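Local coordinates for protein predicted zincin-like metalloprotease (Acidothermus cellulolyticus 11B, PDB 3E11) that is of unknown function but probably acts as a zinc-dependent metallopeptidase of the zincin type, and also binds calcium, at residues 75-80 with 84-89; 69-74 with 91-96. All blocks are in the same frame, centred on the assembly; numbering follows the deposited sequence. Where two conformers were deposited one is given.

Overall arrangement
Contacts 1 and 2 lie end to end along helix 83-101, about 10 Å apart, centre to centre. Residues 84-89 lie in its N-terminal half and meet helix 73-78 and the turn after it; residues 91-96 follow and rest on strand 67-72, which runs directly into helix 73-78. Ile76, in one of its two deposited conformers, touches both: its CD1 is 3.7 Å from Thr93 OG1, and its CG1 is 4.2 Å from Ile71 CG2. Contact 2 is near the middle of the chain, contact 1 about 12 Å from the centre. His96 opens an HExxH sequence, probably the metal-binding motif, with no metal bound in this model; the Val94 side chain lies about 11 Å from that of Asp19, a calcium-binding residue with no calcium on it in this chain.

Contact 1 of 2, residues 75-80 with 84-89; sequences TICALC and SEVIDE
Cys80, in the short connection between helix 73-78 and helix 83-101, packs against Glu85 and Val86; helix 83-101 carries the HExxH sequence of this zincin-like fold. CB of Cys80 meets two side chains, 3.6 Å from Val86 CG2 and 3.8 Å from Glu85 CB. With SG anti to the carbonyl carbon (chi1 -61°), the sulfur continues along the helix surface: it lies over the Glu85 carbonyl, SG to Glu85 O 3.5 Å, and reaches Glu89 CB at 3.8 Å. Glu85, Val86 and Glu89 thus all line the side of the buried Cys80 that faces helix 83-101. Deeper in, Ile76, in one of its two deposited conformers, uses two branches, CG2 toward Val86 CG1 and CD1 against Glu89 CG at 3.8 Å. The Glu89 carboxylate lies near Leu79, with OE2 4.3 Å from Leu79 CD1, a loose approach. Phe10 of helix 7-19 packs on both Cys77 and Val86. Alongside the turn, the Glu85 side chain, extended beyond CG, takes a hydrogen bond from the Glu81 backbone N at OE1. A water bridges the segments there, donating to Glu85 OE1 at 2.6 Å and to Leu79 O at 2.8 Å.

Contact 2 of 2, residues 69-74 with 91-96; sequences IIIYRN and RKTVVH
Strand 69-72 and helix 91-96 run nearly antiparallel, at 150° between their N-to-C directions, with their axes 9.4 Å apart at closest approach; Ile69 faces Val94 and Ile71 faces Thr93. No hydrogen bond joins the two segments, and the interface is built from the ends of two isoleucines meeting the branches of a valine and a threonine. Ile69 reaches the helix with CD1, its side chain extended beyond CG1 (chi2 174°). This methyl lies 3.9 Å from Val94 CG1 and equally far from the Val94 carbonyl oxygen, so it touches side chain and backbone of one residue. Ile71 leaves the strand at an angle to the helix, but the bend at chi2 (-64°) brings CD1 over to it. There CD1 sits between two methyls, 3.9 Å from Val94 CG2 and only 3.5 Å from Thr93 CG2, a tight carbon contact. Val94 therefore spans both isoleucines, one branch to each, and its side chain crosses that of Ile71 almost perpendicularly. Thr93 turns its methyl toward the strand while OG1 hydrogen-bonds to Glu89 O within the helix, which satisfies the hydroxyl in this buried setting. Leu18 and Met29 also pack on Val94, and Phe10 on Ile71. Helix 83-101, in which the HExxH sequence starts at His96, is thereby seated on the central strand of the mixed sheet, as in zincins, where the sheet backs the helix bearing the zinc-binding histidines, a role that His96 probably has here.

Contact 1 of 2, residues 75-80 with 84-89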
ATOM      1  N   THR A  75       5.718  11.374   0.168  1.00  8.47           N
ATOM      2  CA  THR A  75       6.718  10.887  -0.784  1.00  8.73           C
ATOM      3  C   THR A  75       6.014  10.458  -2.066  1.00  8.22           C
ATOM      4  O   THR A  75       6.539  10.666  -3.149  1.00 10.05           O
ATOM      5  CB  THR A  75       7.612   9.759  -0.202  1.00  8.83           C
ATOM      6  OG1 THR A  75       6.789   8.785   0.418  1.00  7.29           O
ATOM      7  CG2 THR A  75       8.569  10.305   0.822  1.00 10.08           C
ATOM      8  N   ILE A  76       4.807   9.908  -1.942  1.00  7.92           N
ATOM      9  CA  ILE A  76       3.946   9.562  -3.087  0.50  7.54           C
ATOM     10  C   ILE A  76       3.554  10.810  -3.864  1.00  7.54           C
ATOM     11  O   ILE A  76       3.652  10.857  -5.097  1.00  7.71           O
ATOM     12  CB  ILE A  76       2.638   8.834  -2.624  0.50  7.65           C
ATOM     13  CG1 ILE A  76       2.932   7.395  -2.149  0.50  6.57           C
ATOM     14  CG2 ILE A  76       1.577   8.819  -3.738  0.50  7.23           C
ATOM     15  CD1 ILE A  76       2.961   6.320  -3.260  0.50  5.84           C
ATOM     16  N   CYS A  77       3.064  11.813  -3.146  1.00  8.10           N
ATOM     17  CA  CYS A  77       2.545  13.013  -3.827  1.00  8.24           C
ATOM     18  C   CYS A  77       3.620  13.762  -4.560  1.00  7.10           C
ATOM     19  O   CYS A  77       3.380  14.276  -5.627  1.00  6.67           O
ATOM     20  CB  CYS A  77       1.809  13.954  -2.880  1.00  8.02           C
ATOM     21  SG  CYS A  77       0.177  13.268  -2.375  1.00 11.62           S
ATOM     22  N   ALA A  78       4.821  13.783  -4.005  1.00  8.08           N
ATOM     23  CA  ALA A  78       5.967  14.454  -4.629  1.00  7.28           C
ATOM     24  C   ALA A  78       6.265  13.930  -6.024  1.00  7.22           C
ATOM     25  O   ALA A  78       6.857  14.641  -6.821  1.00  7.44           O
ATOM     26  CB  ALA A  78       7.190  14.317  -3.779  1.00  7.16           C
ATOM     27  N   LEU A  79       5.904  12.681  -6.288  1.00  7.44           N
ATOM     28  CA  LEU A  79       6.095  12.053  -7.588  1.00  7.13           C
ATOM     29  C   LEU A  79       4.931  12.246  -8.590  1.00  7.94           C
ATOM     30  O   LEU A  79       5.023  11.773  -9.749  1.00  7.67           O
ATOM     31  CB  LEU A  79       6.301  10.544  -7.372  1.00  8.58           C
ATOM     32  CG  LEU A  79       7.587  10.094  -6.702  1.00 10.06           C
ATOM     33  CD1 LEU A  79       7.488   8.574  -6.425  1.00 13.38           C
ATOM     34  CD2 LEU A  79       8.740  10.442  -7.546  1.00 12.39           C
ATOM     35  N   CYS A  80       3.844  12.881  -8.153  1.00  7.70           N
ATOM     36  CA  CYS A  80       2.576  12.904  -8.901  1.00  6.76           C
ATOM     37  C   CYS A  80       2.085  14.310  -9.236  1.00  6.60           C
ATOM     38  O   CYS A  80       2.115  15.213  -8.407  1.00  6.19           O
ATOM     39  CB  CYS A  80       1.492  12.156  -8.138  1.00  8.36           C
ATOM     40  SG  CYS A  80       1.928  10.377  -7.876  1.00  8.21           S
ATOM     41  N   SER A  84      -5.086  11.045 -10.373  1.00  9.31           N
ATOM     42  CA  SER A  84      -4.976   9.753 -11.058  1.00 10.53           C
ATOM     43  C   SER A  84      -3.563   9.181 -10.948  1.00  9.12           C
ATOM     44  O   SER A  84      -3.411   7.969 -10.714  1.00  8.70           O
ATOM     45  CB  SER A  84      -5.396   9.852 -12.510  1.00 11.64           C
ATOM     46  OG  SER A  84      -6.736  10.314 -12.616  1.00 17.13           O
ATOM     47  N   GLU A  85      -2.539  10.034 -11.080  1.00  8.66           N
ATOM     48  CA  GLU A  85      -1.147   9.574 -10.901  1.00  8.86           C
ATOM     49  C   GLU A  85      -0.948   9.079  -9.481  1.00  7.98           C
ATOM     50  O   GLU A  85      -0.276   8.072  -9.261  1.00  8.57           O
ATOM     51  CB  GLU A  85      -0.122  10.644 -11.255  1.00  7.92           C
ATOM     52  CG  GLU A  85      -0.075  10.921 -12.746  1.00 10.20           C
ATOM     53  CD  GLU A  85       1.025  11.880 -13.172  1.00 10.94           C
ATOM     54  OE1 GLU A  85       1.758  12.427 -12.336  1.00 11.20           O
ATOM     55  OE2 GLU A  85       1.148  12.078 -14.392  1.00 13.94           O
ATOM     56  N   VAL A  86      -1.542   9.768  -8.517  1.00  8.18           N
ATOM     57  CA  VAL A  86      -1.474   9.348  -7.104  1.00  8.11           C
ATOM     58  C   VAL A  86      -2.102   7.952  -6.932  1.00  7.84           C
ATOM     59  O   VAL A  86      -1.503   7.064  -6.313  1.00  8.00           O
ATOM     60  CB  VAL A  86      -2.149  10.348  -6.114  1.00  8.22           C
ATOM     61  CG1 VAL A  86      -2.188   9.763  -4.706  1.00  8.04           C
ATOM     62  CG2 VAL A  86      -1.392  11.638  -6.071  1.00  7.00           C
ATOM     63  N   ILE A  87      -3.296   7.767  -7.470  1.00  7.85           N
ATOM     64  CA  ILE A  87      -3.977   6.464  -7.418  1.00  8.17           C
ATOM     65  C   ILE A  87      -3.065   5.364  -7.955  1.00  7.48           C
ATOM     66  O   ILE A  87      -2.870   4.302  -7.300  1.00  7.19           O
ATOM     67  CB  ILE A  87      -5.326   6.479  -8.207  1.00  7.93           C
ATOM     68  CG1 ILE A  87      -6.374   7.349  -7.473  1.00  9.22           C
ATOM     69  CG2 ILE A  87      -5.861   5.073  -8.338  1.00 10.62           C
ATOM     70  CD1 ILE A  87      -7.550   7.800  -8.324  1.00  9.42           C
ATOM     71  N   ASP A  88      -2.502   5.618  -9.136  1.00  8.40           N
ATOM     72  CA  ASP A  88      -1.617   4.658  -9.808  1.00  8.74           C
ATOM     73  C   ASP A  88      -0.386   4.332  -8.977  1.00  8.60           C
ATOM     74  O   ASP A  88       0.004   3.170  -8.842  1.00  7.41           O
ATOM     75  CB  ASP A  88      -1.178   5.187 -11.160  1.00  9.06           C
ATOM     76  CG  ASP A  88      -2.276   5.133 -12.165  1.00 10.57           C
ATOM     77  OD1 ASP A  88      -3.278   4.478 -11.890  1.00 15.30           O
ATOM     78  OD2 ASP A  88      -2.165   5.765 -13.227  1.00 14.95           O
ATOM     79  N   GLU A  89       0.209   5.374  -8.424  1.00  7.86           N
ATOM     80  CA  GLU A  89       1.390   5.234  -7.627  1.00  8.19           C
ATOM     81  C   GLU A  89       1.107   4.486  -6.336  1.00  7.85           C
ATOM     82  O   GLU A  89       1.901   3.650  -5.909  1.00  7.13           O
ATOM     83  CB  GLU A  89       1.996   6.603  -7.345  1.00  8.60           C
ATOM     84  CG  GLU A  89       3.463   6.556  -6.995  1.00 10.86           C
ATOM     85  CD  GLU A  89       4.304   5.921  -8.097  1.00 14.92           C
ATOM     86  OE1 GLU A  89       4.052   6.171  -9.279  1.00 19.05           O
ATOM     87  OE2 GLU A  89       5.197   5.149  -7.774  1.00 16.89           O
TER
HETATM   88  O   HOH W   1       4.344  12.790 -12.322  1.00 39.87           O

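Contact 2 of 2, residues 69-74 with 91-96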
ATOM      1  N   ILE A  69       0.135  -2.460   5.342  1.00  8.97           N
ATOM      2  CA  ILE A  69       0.988  -1.807   4.381  1.00  9.17           C
ATOM      3  C   ILE A  69       0.823  -0.306   4.642  1.00  9.83           C
ATOM      4  O   ILE A  69      -0.286   0.240   4.536  1.00  9.42           O
ATOM      5  CB  ILE A  69       0.630  -2.168   2.943  1.00 10.03           C
ATOM      6  CG1 ILE A  69       0.966  -3.652   2.666  1.00 10.05           C
ATOM      7  CG2 ILE A  69       1.389  -1.310   1.970  1.00 10.18           C
ATOM      8  CD1 ILE A  69       0.498  -4.134   1.287  1.00  9.21           C
ATOM      9  N   ILE A  70       1.918   0.330   5.042  1.00  9.67           N
ATOM     10  CA  ILE A  70       1.910   1.778   5.262  1.00 10.01           C
ATOM     11  C   ILE A  70       2.187   2.459   3.937  1.00  9.56           C
ATOM     12  O   ILE A  70       3.055   2.006   3.200  1.00 10.09           O
ATOM     13  CB  ILE A  70       2.947   2.196   6.301  1.00 10.57           C
ATOM     14  CG1 ILE A  70       2.850   1.322   7.572  1.00 11.90           C
ATOM     15  CG2 ILE A  70       2.773   3.681   6.652  1.00 11.44           C
ATOM     16  CD1 ILE A  70       1.499   1.309   8.225  1.00 13.46           C
ATOM     17  N   ILE A  71       1.439   3.524   3.632  1.00  8.93           N
ATOM     18  CA  ILE A  71       1.610   4.319   2.402  1.00  9.10           C
ATOM     19  C   ILE A  71       1.948   5.727   2.866  1.00  8.26           C
ATOM     20  O   ILE A  71       1.291   6.247   3.756  1.00  8.40           O
ATOM     21  CB  ILE A  71       0.325   4.318   1.525  1.00  8.91           C
ATOM     22  CG1 ILE A  71       0.077   2.930   0.943  1.00  9.72           C
ATOM     23  CG2 ILE A  71       0.399   5.318   0.405  1.00 10.27           C
ATOM     24  CD1 ILE A  71       1.132   2.409  -0.009  1.00 11.30           C
ATOM     25  N   TYR A  72       3.015   6.306   2.314  1.00  8.70           N
ATOM     26  CA  TYR A  72       3.537   7.619   2.750  1.00  8.17           C
ATOM     27  C   TYR A  72       3.035   8.713   1.823  1.00  8.37           C
ATOM     28  O   TYR A  72       3.432   8.801   0.668  1.00  7.49           O
ATOM     29  CB  TYR A  72       5.066   7.593   2.830  1.00  8.19           C
ATOM     30  CG  TYR A  72       5.512   6.599   3.886  1.00  8.51           C
ATOM     31  CD1 TYR A  72       5.238   6.840   5.233  1.00 10.24           C
ATOM     32  CD2 TYR A  72       6.088   5.400   3.545  1.00  7.19           C
ATOM     33  CE1 TYR A  72       5.606   5.934   6.222  1.00 11.47           C
ATOM     34  CE2 TYR A  72       6.455   4.463   4.519  1.00 10.40           C
ATOM     35  CZ  TYR A  72       6.205   4.735   5.855  1.00 10.35           C
ATOM     36  OH  TYR A  72       6.551   3.836   6.829  1.00 11.63           O
ATOM     37  N   ARG A  73       2.144   9.541   2.336  1.00  8.29           N
ATOM     38  CA  ARG A  73       1.462  10.525   1.508  1.00  9.67           C
ATOM     39  C   ARG A  73       2.450  11.530   0.899  1.00  9.38           C
ATOM     40  O   ARG A  73       2.372  11.854  -0.284  1.00  9.32           O
ATOM     41  CB  ARG A  73       0.405  11.231   2.373  1.00 10.14           C
ATOM     42  CG  ARG A  73      -0.436  12.263   1.665  1.00 13.14           C
ATOM     43  CD  ARG A  73      -1.662  12.662   2.495  1.00 12.78           C
ATOM     44  NE  ARG A  73      -1.237  13.234   3.756  1.00 15.78           N
ATOM     45  CZ  ARG A  73      -1.507  12.737   4.969  1.00 18.03           C
ATOM     46  NH1 ARG A  73      -2.267  11.653   5.137  1.00 19.81           N
ATOM     47  NH2 ARG A  73      -1.023  13.357   6.042  1.00 19.21           N
ATOM     48  N   ASN A  74       3.389  12.026   1.704  1.00  8.59           N
ATOM     49  CA  ASN A  74       4.294  13.073   1.191  1.00  9.19           C
ATOM     50  C   ASN A  74       5.148  12.570   0.018  1.00  8.95           C
ATOM     51  O   ASN A  74       5.290  13.262  -1.012  1.00 10.05           O
ATOM     52  CB  ASN A  74       5.176  13.621   2.303  1.00  8.82           C
ATOM     53  CG  ASN A  74       4.412  14.429   3.293  1.00  7.40           C
ATOM     54  OD1 ASN A  74       3.215  14.678   3.119  1.00 11.97           O
ATOM     55  ND2 ASN A  74       5.081  14.856   4.344  1.00 11.36           N
ATOM     56  N   ARG A  91      -1.395   2.320  -5.921  1.00  8.28           N
ATOM     57  CA  ARG A  91      -1.682   0.954  -6.337  1.00  9.01           C
ATOM     58  C   ARG A  91      -0.383   0.199  -6.585  1.00  8.46           C
ATOM     59  O   ARG A  91      -0.212  -0.925  -6.120  1.00  8.68           O
ATOM     60  CB  ARG A  91      -2.563   0.930  -7.595  1.00  8.51           C
ATOM     61  CG  ARG A  91      -3.131  -0.444  -7.900  1.00 11.46           C
ATOM     62  CD  ARG A  91      -4.042  -0.365  -9.098  1.00 12.36           C
ATOM     63  NE  ARG A  91      -5.303   0.344  -8.808  1.00 14.37           N
ATOM     64  CZ  ARG A  91      -5.834   1.305  -9.571  1.00 17.35           C
ATOM     65  NH1 ARG A  91      -5.217   1.732 -10.681  1.00 19.02           N
ATOM     66  NH2 ARG A  91      -6.997   1.857  -9.226  1.00 12.21           N
ATOM     67  N   LYS A  92       0.538   0.833  -7.311  1.00  9.42           N
ATOM     68  CA  LYS A  92       1.777   0.182  -7.681  1.00 10.11           C
ATOM     69  C   LYS A  92       2.556  -0.164  -6.411  1.00  8.91           C
ATOM     70  O   LYS A  92       3.123  -1.235  -6.313  1.00  7.68           O
ATOM     71  CB  LYS A  92       2.596   1.051  -8.621  1.00  9.62           C
ATOM     72  CG  LYS A  92       4.007   0.608  -8.799  1.00 12.02           C
ATOM     73  CD  LYS A  92       4.771   1.529  -9.754  1.00 13.71           C
ATOM     74  CE  LYS A  92       6.255   1.194  -9.710  1.00 17.05           C
ATOM     75  NZ  LYS A  92       7.057   1.930 -10.729  1.00 18.43           N
ATOM     76  N   THR A  93       2.520   0.732  -5.439  1.00  7.88           N
ATOM     77  CA  THR A  93       3.229   0.552  -4.180  1.00  8.35           C
ATOM     78  C   THR A  93       2.686  -0.618  -3.347  1.00  8.52           C
ATOM     79  O   THR A  93       3.460  -1.460  -2.889  1.00  8.31           O
ATOM     80  CB  THR A  93       3.216   1.858  -3.363  1.00  8.35           C
ATOM     81  OG1 THR A  93       3.894   2.866  -4.114  1.00  8.37           O
ATOM     82  CG2 THR A  93       3.896   1.682  -1.998  1.00 10.53           C
ATOM     83  N   VAL A  94       1.372  -0.664  -3.182  1.00  8.80           N
ATOM     84  CA  VAL A  94       0.697  -1.761  -2.482  1.00  8.90           C
ATOM     85  C   VAL A  94       1.017  -3.104  -3.164  1.00  8.60           C
ATOM     86  O   VAL A  94       1.381  -4.087  -2.487  1.00  7.56           O
ATOM     87  CB  VAL A  94      -0.826  -1.527  -2.397  1.00  9.22           C
ATOM     88  CG1 VAL A  94      -1.511  -2.729  -1.787  1.00 10.50           C
ATOM     89  CG2 VAL A  94      -1.151  -0.273  -1.572  1.00  9.97           C
ATOM     90  N   VAL A  95       0.867  -3.157  -4.494  1.00  7.95           N
ATOM     91  CA  VAL A  95       1.125  -4.406  -5.227  1.00  8.78           C
ATOM     92  C   VAL A  95       2.592  -4.862  -5.093  1.00  9.08           C
ATOM     93  O   VAL A  95       2.879  -6.051  -4.853  1.00 10.07           O
ATOM     94  CB  VAL A  95       0.724  -4.303  -6.708  1.00  8.80           C
ATOM     95  CG1 VAL A  95       1.203  -5.527  -7.481  1.00  8.56           C
ATOM     96  CG2 VAL A  95      -0.783  -4.215  -6.811  1.00  9.78           C
ATOM     97  N   HIS A  96       3.530  -3.935  -5.202  1.00  9.08           N
ATOM     98  CA  HIS A  96       4.926  -4.288  -4.931  1.00  9.00           C
ATOM     99  C   HIS A  96       5.169  -4.778  -3.526  1.00  8.81           C
ATOM    100  O   HIS A  96       5.905  -5.748  -3.318  1.00  9.19           O
ATOM    101  CB  HIS A  96       5.862  -3.124  -5.274  1.00  9.75           C
ATOM    102  CG  HIS A  96       6.036  -2.948  -6.747  1.00 12.07           C
ATOM    103  ND1 HIS A  96       7.267  -2.914  -7.358  1.00 15.84           N
ATOM    104  CD2 HIS A  96       5.119  -2.863  -7.742  1.00 14.78           C
ATOM    105  CE1 HIS A  96       7.100  -2.755  -8.661  1.00 16.69           C
ATOM    106  NE2 HIS A  96       5.806  -2.726  -8.918  1.00 15.92           N
TER